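Local coordinates for protein exoglucanase A (Cellulomonas fimi, PDB 7CBD) that hydrolyses, as the catalytic domain of a larger cellulase, the beta-1,4-glucosidic linkages of cellulose with inversion at the anomeric carbon, releasing cellobiose from non-reducing chain ends, at residues 8-13 with 141-146; 211-216 with 282-287; 291-296 with 360-365. One frame throughout, in Å; residues are numbered along the deposited sequence.

In the fold
Just inside the N terminus, contact 1 sets the loop 8-13 against strand 141-146, closing a long excursion that already includes strand 87-93. After that loop is complete the chain builds helix 202-218, and contact 2 joins it to the end of helix 270-283 in the outer layer. Strand 291-295 follows shortly, and contact 3 pairs it with strand 358-362, leading on to D371, a predicted active-site residue. The three closures run in series; none encloses or crosses another. In space contacts 1 and 3 touch, because the Y10 side chain packs on L293, A360 and V362, whereas contact 2 stands about 21 Å away from each, centre to centre.

Contact 1: residues 8-13 with 141-146; sequences NPYAGA and RIAATI
R141 reaches out from the start of strand 141-146 to grip the turn from N8 to A11 at P9 O. The direct polar link is the hydrogen bond from NH1 of R141 to the backbone O of P9, 2.9 Å long; the acceptor lies in the guanidinium plane, at its edge. With chi1 at -60° CG stands beside the backbone N, and from there the chain runs extended as far as NE. One water widens the grip: it accepts from R141 NH1 at 2.7 Å and donates to both N8 O and A11 O, so that this single nitrogen serves three carbonyls of the loop, one directly and two through the water.

Apolar contact comes from two places. P9 CB rests on R141 CD at 3.8 Å. Y10 passes inward, and its OH sits 3.2 Å from A143 CB, a close touch; the polar partner of that hydroxyl is N90 OD1 on strand 87-93, with which it forms a hydrogen bond. Y190 of strand 187-192 and V88 also meet the tyrosine.

Bonds inside the loop shape its turns. N8 OD1 accepts from Y10 N at 3.0 Å, with the donor well above the carbonyl plane, and A11 N bonds to N8 O at 3.2 Å in a type I turn. N8 ND2 in turn holds D359 O. A type II turn from Y10 to A13 follows, with G12 at positive phi.

The arrangement is an Asx turn running into successive beta turns, placed across the N-terminal ends of parallel strands, where the inserted tyrosine fills part of the interior of the distorted beta/alpha barrel characteristic of glycoside hydrolase family 6.

Contact 2: residues 211-216 with 282-287; sequences LFAEVA and VAAGFP
F212 O accepts the helical hydrogen bond of A216 N at 2.9 Å and also meets CZ of F286, 3.6 Å away near the plane of the phenyl ring. F286 thus presents its edge to the backbone of helix 202-218, CE2 lying 3.6 Å from A213 N. F212 CB and A213 CB touch CE2 as well, and A216 CB approaches CZ at 3.8 Å. Chi1 of -75° sets CG beside the backbone N, a start from which CE2 and CZ can meet the helix. F223 and F229 meet this ring edge-to-face, and L281 packs on it as well, making a small aromatic cluster beside helix 202-218. An alanine in place of F286 would keep CB but would probably open a gap against A213 and A216 and leave F223 and F229 without their ring partner.

Small residues allow a second close approach, A213 CB lying 3.4 Å from A284 O and 4.1 Å from A284 CB. The chain turns sharply here: G285 N bonds back to V282 O at 3.0 Å, and the phi of G285, 132°, would press a side chain into the preceding carbonyl. This is a Schellman motif, ending helix 270-283 before the chain heads for strand 291-295; the contact lies in the outer helical layer of the family 6 beta/alpha barrel.

Contact 3: residues 291-296 with 360-365; sequences GMLVDT and AFVWIK
D295 has CG anti to its backbone N (chi1 -177°), from where OD1 and OD2 meet the amides of I364 and K365, while T296 puts OG1 between its backbone N and carbonyl carbon (chi1 55°), where it meets the W363 indole. OD2 takes K365 N on its syn side at 3.0 Å in a nearly straight bond, the donor 33° out of the carboxylate plane, and OD1 takes I364 N in a weak one. Each oxygen has a further partner, OD1 the hydroxyl of S297 and OD2 A234 N, so that three hydrogen bonds and a weak fourth hold the group's orientation.

Next to the carboxylate the backbones pair in parallel: V362 N bonds to V294 O at 3.2 Å, and T296 N to V362 O at 2.9 Å. Near A360 the pairing is loose, and V294 N, A360 N and A360 O are buried without a partner. These are adjacent strands of the distorted family 6 beta/alpha barrel, whose active site lies past the strands' C-terminal ends; the K365 chain, bent at chi2, brings NZ to a hydrogen bond with S370 O and a long, weak ion pair with D371, a predicted active-site residue.

On the L293 face, CD2 of that leucine packs on A360 CB at 3.8 Å, and its CB touches V362 CG2. On the face of V294 and F361, V294 CB meets F361 CD1, which T296 CG2 also touches at 3.8 Å. T296 OG1 lies at the indole edge of W363, in its plane, 3.4 Å from CD1; T296 OG1 and W363 NE1 both hydrogen-bond to R344 O.

Contact 1: residues 8-13 with 141-146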
ATOM      1  N   ASN A   8     -15.984  11.842  -1.231  1.00  6.76           N
ATOM      2  CA  ASN A   8     -15.183  10.962  -0.386  1.00  6.37           C
ATOM      3  C   ASN A   8     -16.043   9.761  -0.023  1.00  6.88           C
ATOM      4  O   ASN A   8     -16.911   9.861   0.860  1.00  7.08           O
ATOM      5  CB  ASN A   8     -14.709  11.681   0.873  1.00  6.67           C
ATOM      6  CG  ASN A   8     -13.909  10.767   1.784  1.00  6.38           C
ATOM      7  OD1 ASN A   8     -13.624   9.622   1.429  1.00  6.51           O
ATOM      8  ND2 ASN A   8     -13.555  11.255   2.961  1.00  8.01           N
ATOM      9  N   PRO A   9     -15.828   8.609  -0.669  1.00  6.43           N
ATOM     10  CA  PRO A   9     -16.672   7.441  -0.381  1.00  6.11           C
ATOM     11  C   PRO A   9     -16.515   6.922   1.038  1.00  6.28           C
ATOM     12  O   PRO A   9     -17.410   6.215   1.524  1.00  7.01           O
ATOM     13  CB  PRO A   9     -16.215   6.411  -1.424  1.00  7.26           C
ATOM     14  CG  PRO A   9     -14.772   6.773  -1.668  1.00  6.63           C
ATOM     15  CD  PRO A   9     -14.743   8.283  -1.611  1.00  6.89           C
ATOM     16  N   TYR A  10     -15.427   7.280   1.730  1.00  5.67           N
ATOM     17  CA  TYR A  10     -15.192   6.819   3.094  1.00  6.22           C
ATOM     18  C   TYR A  10     -15.950   7.619   4.146  1.00  7.03           C
ATOM     19  O   TYR A  10     -16.116   7.123   5.262  1.00  7.55           O
ATOM     20  CB  TYR A  10     -13.698   6.860   3.419  1.00  6.68           C
ATOM     21  CG  TYR A  10     -12.848   5.940   2.566  1.00  6.44           C
ATOM     22  CD1 TYR A  10     -12.574   4.642   2.972  1.00  6.36           C
ATOM     23  CD2 TYR A  10     -12.303   6.380   1.365  1.00  6.69           C
ATOM     24  CE1 TYR A  10     -11.788   3.796   2.197  1.00  6.43           C
ATOM     25  CE2 TYR A  10     -11.517   5.548   0.581  1.00  6.46           C
ATOM     26  CZ  TYR A  10     -11.258   4.262   1.006  1.00  6.29           C
ATOM     27  OH  TYR A  10     -10.478   3.451   0.217  1.00  6.36           O
ATOM     28  N   ALA A  11     -16.402   8.832   3.832  1.00  7.30           N
ATOM     29  CA  ALA A  11     -17.006   9.681   4.857  1.00  8.53           C
ATOM     30  C   ALA A  11     -18.305   9.058   5.359  1.00  8.84           C
ATOM     31  O   ALA A  11     -19.212   8.779   4.570  1.00  8.92           O
ATOM     32  CB  ALA A  11     -17.249  11.085   4.306  1.00  9.70           C
ATOM     33  N   GLY A  12     -18.395   8.844   6.672  1.00  8.78           N
ATOM     34  CA  GLY A  12     -19.575   8.238   7.253  1.00  9.46           C
ATOM     35  C   GLY A  12     -19.783   6.784   6.900  1.00  9.26           C
ATOM     36  O   GLY A  12     -20.867   6.249   7.149  1.00 11.15           O
ATOM     37  N   ALA A  13     -18.773   6.119   6.346  1.00  8.93           N
ATOM     38  CA  ALA A  13     -18.912   4.762   5.845  1.00  8.70           C
ATOM     39  C   ALA A  13     -18.115   3.786   6.703  1.00  8.96           C
ATOM     40  O   ALA A  13     -17.193   4.163   7.430  1.00 10.92           O
ATOM     41  CB  ALA A  13     -18.422   4.683   4.395  1.00  9.58           C
ATOM     42  N   ARG A 141     -19.947   0.730  -2.260  1.00  6.98           N
ATOM     43  CA  ARG A 141     -18.970   1.548  -2.958  1.00  6.11           C
ATOM     44  C   ARG A 141     -17.682   0.750  -3.061  1.00  6.38           C
ATOM     45  O   ARG A 141     -17.339   0.000  -2.146  1.00  7.00           O
ATOM     46  CB  ARG A 141     -18.711   2.848  -2.189  1.00  7.08           C
ATOM     47  CG  ARG A 141     -19.952   3.703  -2.009  1.00  7.39           C
ATOM     48  CD  ARG A 141     -19.705   4.862  -1.060  1.00  8.16           C
ATOM     49  NE  ARG A 141     -20.887   5.711  -0.978  1.00  8.38           N
ATOM     50  CZ  ARG A 141     -21.044   6.724  -0.136  1.00  8.10           C
ATOM     51  NH1 ARG A 141     -20.098   7.030   0.745  1.00  9.22           N
ATOM     52  NH2 ARG A 141     -22.162   7.431  -0.174  1.00  8.68           N
ATOM     53  N   ILE A 142     -16.977   0.898  -4.176  1.00  5.84           N
ATOM     54  CA  ILE A 142     -15.707   0.215  -4.389  1.00  5.99           C
ATOM     55  C   ILE A 142     -14.628   1.279  -4.525  1.00  5.85           C
ATOM     56  O   ILE A 142     -14.718   2.153  -5.397  1.00  6.78           O
ATOM     57  CB  ILE A 142     -15.748  -0.709  -5.620  1.00  6.67           C
ATOM     58  CG1 ILE A 142     -16.868  -1.761  -5.465  1.00  7.51           C
ATOM     59  CG2 ILE A 142     -14.381  -1.352  -5.826  1.00  7.59           C
ATOM     60  CD1 ILE A 142     -18.153  -1.421  -6.191  1.00  9.37           C
ATOM     61  N   ALA A 143     -13.632   1.233  -3.648  1.00  5.05           N
ATOM     62  CA  ALA A 143     -12.453   2.078  -3.778  1.00  5.61           C
ATOM     63  C   ALA A 143     -11.390   1.229  -4.452  1.00  5.92           C
ATOM     64  O   ALA A 143     -10.871   0.285  -3.851  1.00  6.01           O
ATOM     65  CB  ALA A 143     -11.973   2.580  -2.420  1.00  5.28           C
ATOM     66  N   ALA A 144     -11.107   1.533  -5.708  1.00  5.71           N
ATOM     67  CA  ALA A 144     -10.159   0.768  -6.505  1.00  5.31           C
ATOM     68  C   ALA A 144      -8.803   1.459  -6.421  1.00  4.93           C
ATOM     69  O   ALA A 144      -8.644   2.589  -6.906  1.00  5.64           O
ATOM     70  CB  ALA A 144     -10.648   0.700  -7.948  1.00  5.69           C
ATOM     71  N   THR A 145      -7.840   0.801  -5.772  1.00  4.97           N
ATOM     72  CA  THR A 145      -6.461   1.270  -5.815  1.00  5.08           C
ATOM     73  C   THR A 145      -5.868   0.850  -7.156  1.00  4.39           C
ATOM     74  O   THR A 145      -5.808  -0.345  -7.463  1.00  5.34           O
ATOM     75  CB  THR A 145      -5.660   0.678  -4.653  1.00  5.18           C
ATOM     76  OG1 THR A 145      -6.052   1.304  -3.427  1.00  6.08           O
ATOM     77  CG2 THR A 145      -4.161   0.908  -4.859  1.00  6.38           C
ATOM     78  N   ILE A 146      -5.450   1.825  -7.962  1.00  4.93           N
ATOM     79  CA  ILE A 146      -5.103   1.592  -9.364  1.00  5.40           C
ATOM     80  C   ILE A 146      -3.591   1.411  -9.490  1.00  5.26           C
ATOM     81  O   ILE A 146      -2.825   2.382  -9.462  1.00  5.44           O
ATOM     82  CB  ILE A 146      -5.599   2.716 -10.279  1.00  5.94           C
ATOM     83  CG1 ILE A 146      -7.091   3.002 -10.083  1.00  6.93           C
ATOM     84  CG2 ILE A 146      -5.307   2.366 -11.737  1.00  6.97           C
ATOM     85  CD1 ILE A 146      -7.994   1.834 -10.372  1.00  7.71           C
TER
HETATM   86  O   HOH W   1     -19.411   9.357   1.926  1.00 11.22           O

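Contact 2: residues 211-216 with 282-287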
ATOM      1  N   LEU A 211       3.034  13.690 -15.124  0.54  7.41           N
ATOM      2  CA  LEU A 211       2.653  12.460 -15.811  0.54  7.01           C
ATOM      3  C   LEU A 211       1.256  12.001 -15.403  0.54  6.39           C
ATOM      4  O   LEU A 211       0.488  11.519 -16.242  0.54  7.37           O
ATOM      5  CB  LEU A 211       3.688  11.366 -15.556  0.54  9.00           C
ATOM      6  CG  LEU A 211       3.503  10.088 -16.375  0.54 11.60           C
ATOM      7  CD1 LEU A 211       4.868   9.546 -16.795  0.54 12.46           C
ATOM      8  CD2 LEU A 211       2.726   9.045 -15.608  0.54 12.95           C
ATOM      9  N   PHE A 212       0.908  12.130 -14.119  1.00  6.18           N
ATOM     10  CA  PHE A 212      -0.451  11.790 -13.705  1.00  5.77           C
ATOM     11  C   PHE A 212      -1.483  12.652 -14.421  1.00  6.02           C
ATOM     12  O   PHE A 212      -2.545  12.157 -14.822  1.00  7.13           O
ATOM     13  CB  PHE A 212      -0.587  11.932 -12.187  1.00  5.79           C
ATOM     14  CG  PHE A 212       0.115  10.845 -11.413  1.00  5.93           C
ATOM     15  CD1 PHE A 212      -0.105   9.508 -11.711  1.00  7.16           C
ATOM     16  CD2 PHE A 212       1.005  11.160 -10.398  1.00  6.86           C
ATOM     17  CE1 PHE A 212       0.541   8.505 -11.006  1.00  7.07           C
ATOM     18  CE2 PHE A 212       1.660  10.159  -9.688  1.00  7.47           C
ATOM     19  CZ  PHE A 212       1.420   8.827  -9.989  1.00  7.12           C
ATOM     20  N   ALA A 213      -1.187  13.942 -14.599  1.00  6.58           N
ATOM     21  CA  ALA A 213      -2.111  14.806 -15.328  1.00  6.47           C
ATOM     22  C   ALA A 213      -2.234  14.383 -16.787  1.00  6.38           C
ATOM     23  O   ALA A 213      -3.333  14.412 -17.352  1.00  7.72           O
ATOM     24  CB  ALA A 213      -1.686  16.268 -15.210  1.00  7.17           C
ATOM     25  N   GLU A 214      -1.119  13.998 -17.421  1.00  7.29           N
ATOM     26  CA  GLU A 214      -1.192  13.503 -18.794  1.00  7.43           C
ATOM     27  C   GLU A 214      -2.088  12.278 -18.879  1.00  7.59           C
ATOM     28  O   GLU A 214      -2.903  12.151 -19.802  1.00  8.06           O
ATOM     29  CB  GLU A 214       0.201  13.146 -19.302  1.00  8.61           C
ATOM     30  CG  GLU A 214       1.108  14.332 -19.479  1.00 10.09           C
ATOM     31  CD  GLU A 214       2.511  13.934 -19.899  1.00 11.71           C
ATOM     32  OE1 GLU A 214       2.734  12.738 -20.191  1.00 13.21           O
ATOM     33  OE2 GLU A 214       3.389  14.819 -19.931  1.00 12.90           O
ATOM     34  N   VAL A 215      -1.935  11.353 -17.934  1.00  8.01           N
ATOM     35  CA  VAL A 215      -2.775  10.164 -17.927  1.00  7.35           C
ATOM     36  C   VAL A 215      -4.242  10.550 -17.764  1.00  7.32           C
ATOM     37  O   VAL A 215      -5.111  10.077 -18.505  1.00  7.99           O
ATOM     38  CB  VAL A 215      -2.299   9.172 -16.854  1.00  7.60           C
ATOM     39  CG1 VAL A 215      -3.308   8.036 -16.681  1.00  8.78           C
ATOM     40  CG2 VAL A 215      -0.918   8.640 -17.230  1.00  9.57           C
ATOM     41  N   ALA A 216      -4.534  11.451 -16.822  1.00  7.60           N
ATOM     42  CA  ALA A 216      -5.907  11.925 -16.659  1.00  7.38           C
ATOM     43  C   ALA A 216      -6.469  12.474 -17.970  1.00  7.37           C
ATOM     44  O   ALA A 216      -7.578  12.117 -18.390  1.00  7.36           O
ATOM     45  CB  ALA A 216      -5.958  12.991 -15.563  1.00  8.11           C
ATOM     46  N   VAL A 282      -2.666  19.416  -7.893  1.00  6.72           N
ATOM     47  CA  VAL A 282      -3.585  20.507  -8.203  1.00  7.58           C
ATOM     48  C   VAL A 282      -2.941  21.478  -9.183  1.00  8.16           C
ATOM     49  O   VAL A 282      -3.552  21.885 -10.176  1.00  8.63           O
ATOM     50  CB  VAL A 282      -4.055  21.212  -6.919  1.00  8.99           C
ATOM     51  CG1 VAL A 282      -4.829  22.484  -7.260  1.00 10.48           C
ATOM     52  CG2 VAL A 282      -4.901  20.269  -6.087  1.00  9.43           C
ATOM     53  N   ALA A 283      -1.684  21.844  -8.933  1.00  7.92           N
ATOM     54  CA  ALA A 283      -0.991  22.750  -9.841  1.00  9.06           C
ATOM     55  C   ALA A 283      -0.879  22.165 -11.244  1.00  9.26           C
ATOM     56  O   ALA A 283      -0.898  22.909 -12.235  1.00 10.57           O
ATOM     57  CB  ALA A 283       0.385  23.090  -9.276  1.00 10.16           C
ATOM     58  N   ALA A 284      -0.797  20.839 -11.354  1.00  7.46           N
ATOM     59  CA  ALA A 284      -0.677  20.167 -12.642  1.00  7.53           C
ATOM     60  C   ALA A 284      -2.005  20.023 -13.371  1.00  6.98           C
ATOM     61  O   ALA A 284      -2.008  19.572 -14.522  1.00  8.11           O
ATOM     62  CB  ALA A 284      -0.031  18.790 -12.462  1.00  7.93           C
ATOM     63  N   GLY A 285      -3.127  20.363 -12.732  1.00  8.22           N
ATOM     64  CA  GLY A 285      -4.406  20.375 -13.415  1.00  8.37           C
ATOM     65  C   GLY A 285      -5.536  19.675 -12.686  1.00  7.77           C
ATOM     66  O   GLY A 285      -6.693  19.815 -13.084  1.00  8.15           O
ATOM     67  N   PHE A 286      -5.233  18.921 -11.631  1.00  7.37           N
ATOM     68  CA  PHE A 286      -6.280  18.222 -10.903  1.00  6.93           C
ATOM     69  C   PHE A 286      -7.102  19.209 -10.080  1.00  7.21           C
ATOM     70  O   PHE A 286      -6.577  20.219  -9.606  1.00  7.66           O
ATOM     71  CB  PHE A 286      -5.664  17.164  -9.985  1.00  7.01           C
ATOM     72  CG  PHE A 286      -5.193  15.950 -10.727  1.00  6.47           C
ATOM     73  CD1 PHE A 286      -6.068  14.902 -10.988  1.00  7.05           C
ATOM     74  CD2 PHE A 286      -3.895  15.879 -11.224  1.00  6.59           C
ATOM     75  CE1 PHE A 286      -5.653  13.794 -11.705  1.00  7.98           C
ATOM     76  CE2 PHE A 286      -3.476  14.771 -11.944  1.00  7.14           C
ATOM     77  CZ  PHE A 286      -4.360  13.725 -12.180  1.00  7.53           C
ATOM     78  N   PRO A 287      -8.393  18.940  -9.893  1.00  6.93           N
ATOM     79  CA  PRO A 287      -9.204  19.817  -9.045  1.00  7.19           C
ATOM     80  C   PRO A 287      -8.785  19.680  -7.590  1.00  7.33           C
ATOM     81  O   PRO A 287      -8.328  18.625  -7.143  1.00  8.43           O
ATOM     82  CB  PRO A 287     -10.630  19.303  -9.262  1.00  7.73           C
ATOM     83  CG  PRO A 287     -10.452  17.843  -9.600  1.00  8.02           C
ATOM     84  CD  PRO A 287      -9.157  17.781 -10.390  1.00  7.42           C
TER

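Contact 3: residues 291-296 with 360-365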
ATOM      1  N   GLY A 291      -8.768  13.770  -3.099  1.00  6.12           N
ATOM      2  CA  GLY A 291      -8.442  13.344  -1.753  1.00  6.56           C
ATOM      3  C   GLY A 291      -7.328  12.321  -1.746  1.00  6.12           C
ATOM      4  O   GLY A 291      -7.039  11.686  -2.768  1.00  7.22           O
ATOM      5  N   MET A 292      -6.704  12.141  -0.588  1.00  5.74           N
ATOM      6  CA  MET A 292      -5.528  11.299  -0.446  1.00  6.12           C
ATOM      7  C   MET A 292      -5.810  10.185   0.549  1.00  5.23           C
ATOM      8  O   MET A 292      -6.558  10.365   1.514  1.00  5.67           O
ATOM      9  CB  MET A 292      -4.317  12.114   0.050  1.00  6.59           C
ATOM     10  CG  MET A 292      -4.118  13.438  -0.695  1.00  8.14           C
ATOM     11  SD  MET A 292      -3.813  13.308  -2.469  1.00  8.24           S
ATOM     12  CE  MET A 292      -2.096  12.833  -2.418  1.00 11.12           C
ATOM     13  N   LEU A 293      -5.193   9.032   0.307  1.00  5.22           N
ATOM     14  CA  LEU A 293      -5.195   7.915   1.239  1.00  5.18           C
ATOM     15  C   LEU A 293      -3.755   7.562   1.579  1.00  4.48           C
ATOM     16  O   LEU A 293      -2.862   7.724   0.746  1.00  5.77           O
ATOM     17  CB  LEU A 293      -5.826   6.663   0.620  1.00  6.40           C
ATOM     18  CG  LEU A 293      -7.251   6.766   0.091  1.00  5.65           C
ATOM     19  CD1 LEU A 293      -7.621   5.481  -0.623  1.00  6.86           C
ATOM     20  CD2 LEU A 293      -8.232   7.040   1.227  1.00  7.60           C
ATOM     21  N   VAL A 294      -3.524   7.074   2.801  1.00  4.61           N
ATOM     22  CA  VAL A 294      -2.260   6.441   3.161  1.00  5.09           C
ATOM     23  C   VAL A 294      -2.552   5.010   3.589  1.00  4.51           C
ATOM     24  O   VAL A 294      -3.445   4.781   4.412  1.00  5.34           O
ATOM     25  CB  VAL A 294      -1.507   7.192   4.278  1.00  6.62           C
ATOM     26  CG1 VAL A 294      -0.195   6.477   4.591  1.00  6.65           C
ATOM     27  CG2 VAL A 294      -1.228   8.619   3.881  1.00  6.65           C
ATOM     28  N   ASP A 295      -1.804   4.057   3.025  1.00  4.84           N
ATOM     29  CA  ASP A 295      -1.806   2.675   3.486  1.00  4.67           C
ATOM     30  C   ASP A 295      -0.994   2.618   4.772  1.00  4.91           C
ATOM     31  O   ASP A 295       0.238   2.721   4.738  1.00  5.49           O
ATOM     32  CB  ASP A 295      -1.171   1.782   2.423  1.00  4.04           C
ATOM     33  CG  ASP A 295      -1.208   0.305   2.789  1.00  4.73           C
ATOM     34  OD1 ASP A 295      -1.685  -0.036   3.892  1.00  5.03           O
ATOM     35  OD2 ASP A 295      -0.773  -0.526   1.965  1.00  5.61           O
ATOM     36  N   THR A 296      -1.685   2.469   5.906  1.00  5.44           N
ATOM     37  CA  THR A 296      -1.064   2.440   7.228  1.00  4.60           C
ATOM     38  C   THR A 296      -0.877   1.018   7.755  1.00  5.26           C
ATOM     39  O   THR A 296      -0.625   0.824   8.951  1.00  6.04           O
ATOM     40  CB  THR A 296      -1.890   3.276   8.210  1.00  6.00           C
ATOM     41  OG1 THR A 296      -3.243   2.806   8.207  1.00  6.21           O
ATOM     42  CG2 THR A 296      -1.876   4.744   7.814  1.00  6.91           C
ATOM     43  N   ALA A 360      -9.101   9.029   4.195  1.00  6.06           N
ATOM     44  CA  ALA A 360      -9.082   7.897   5.115  1.00  6.44           C
ATOM     45  C   ALA A 360      -7.656   7.387   5.260  1.00  6.36           C
ATOM     46  O   ALA A 360      -6.804   7.609   4.393  1.00  6.22           O
ATOM     47  CB  ALA A 360      -9.960   6.750   4.610  1.00  6.93           C
ATOM     48  N   PHE A 361      -7.412   6.701   6.378  1.00  6.49           N
ATOM     49  CA  PHE A 361      -6.339   5.717   6.465  1.00  6.18           C
ATOM     50  C   PHE A 361      -6.943   4.360   6.133  1.00  6.27           C
ATOM     51  O   PHE A 361      -8.068   4.047   6.548  1.00  6.53           O
ATOM     52  CB  PHE A 361      -5.722   5.674   7.868  1.00  6.16           C
ATOM     53  CG  PHE A 361      -5.029   6.944   8.266  1.00  7.76           C
ATOM     54  CD1 PHE A 361      -4.303   7.672   7.336  1.00  7.45           C
ATOM     55  CD2 PHE A 361      -5.091   7.405   9.574  1.00  9.48           C
ATOM     56  CE1 PHE A 361      -3.663   8.841   7.697  1.00  8.87           C
ATOM     57  CE2 PHE A 361      -4.446   8.578   9.945  1.00  9.77           C
ATOM     58  CZ  PHE A 361      -3.739   9.300   9.001  1.00  9.49           C
ATOM     59  N   VAL A 362      -6.192   3.560   5.372  1.00  5.56           N
ATOM     60  CA  VAL A 362      -6.645   2.268   4.878  1.00  5.46           C
ATOM     61  C   VAL A 362      -5.512   1.272   5.063  1.00  5.03           C
ATOM     62  O   VAL A 362      -4.340   1.644   5.148  1.00  6.05           O
ATOM     63  CB  VAL A 362      -7.056   2.338   3.388  1.00  5.72           C
ATOM     64  CG1 VAL A 362      -8.384   3.048   3.228  1.00  7.28           C
ATOM     65  CG2 VAL A 362      -5.978   3.065   2.591  1.00  6.64           C
ATOM     66  N   TRP A 363      -5.871  -0.010   5.121  1.00  5.04           N
ATOM     67  CA  TRP A 363      -4.898  -1.105   5.048  1.00  5.18           C
ATOM     68  C   TRP A 363      -5.049  -1.714   3.662  1.00  5.23           C
ATOM     69  O   TRP A 363      -5.922  -2.562   3.435  1.00  6.13           O
ATOM     70  CB  TRP A 363      -5.122  -2.141   6.139  1.00  6.22           C
ATOM     71  CG  TRP A 363      -4.675  -1.694   7.487  1.00  5.80           C
ATOM     72  CD1 TRP A 363      -4.161  -0.471   7.833  1.00  5.83           C
ATOM     73  CD2 TRP A 363      -4.699  -2.475   8.684  1.00  6.00           C
ATOM     74  NE1 TRP A 363      -3.856  -0.454   9.180  1.00  6.12           N
ATOM     75  CE2 TRP A 363      -4.189  -1.669   9.724  1.00  5.72           C
ATOM     76  CE3 TRP A 363      -5.108  -3.779   8.977  1.00  6.24           C
ATOM     77  CZ2 TRP A 363      -4.078  -2.129  11.038  1.00  6.89           C
ATOM     78  CZ3 TRP A 363      -5.001  -4.234  10.280  1.00  6.86           C
ATOM     79  CH2 TRP A 363      -4.489  -3.409  11.297  1.00  7.13           C
ATOM     80  N   ILE A 364      -4.215  -1.264   2.726  1.00  5.56           N
ATOM     81  CA  ILE A 364      -4.266  -1.822   1.382  1.00  5.72           C
ATOM     82  C   ILE A 364      -3.530  -3.156   1.341  1.00  5.12           C
ATOM     83  O   ILE A 364      -4.121  -4.202   1.059  1.00  6.12           O
ATOM     84  CB  ILE A 364      -3.762  -0.819   0.326  1.00  5.71           C
ATOM     85  CG1 ILE A 364      -4.564   0.489   0.374  1.00  5.72           C
ATOM     86  CG2 ILE A 364      -3.858  -1.434  -1.053  1.00  5.60           C
ATOM     87  CD1 ILE A 364      -6.072   0.329   0.179  1.00  6.51           C
ATOM     88  N   LYS A 365      -2.244  -3.155   1.668  1.00  5.80           N
ATOM     89  CA  LYS A 365      -1.551  -4.422   1.886  1.00  5.88           C
ATOM     90  C   LYS A 365      -2.111  -5.079   3.146  1.00  5.42           C
ATOM     91  O   LYS A 365      -2.245  -4.409   4.174  1.00  7.09           O
ATOM     92  CB  LYS A 365      -0.064  -4.158   2.080  1.00  7.35           C
ATOM     93  CG  LYS A 365       0.755  -5.408   2.332  1.00  8.64           C
ATOM     94  CD  LYS A 365       0.894  -6.245   1.070  1.00  9.82           C
ATOM     95  CE  LYS A 365       1.778  -7.463   1.324  1.00 12.08           C
ATOM     96  NZ  LYS A 365       2.108  -8.209   0.077  1.00 13.34           N
TER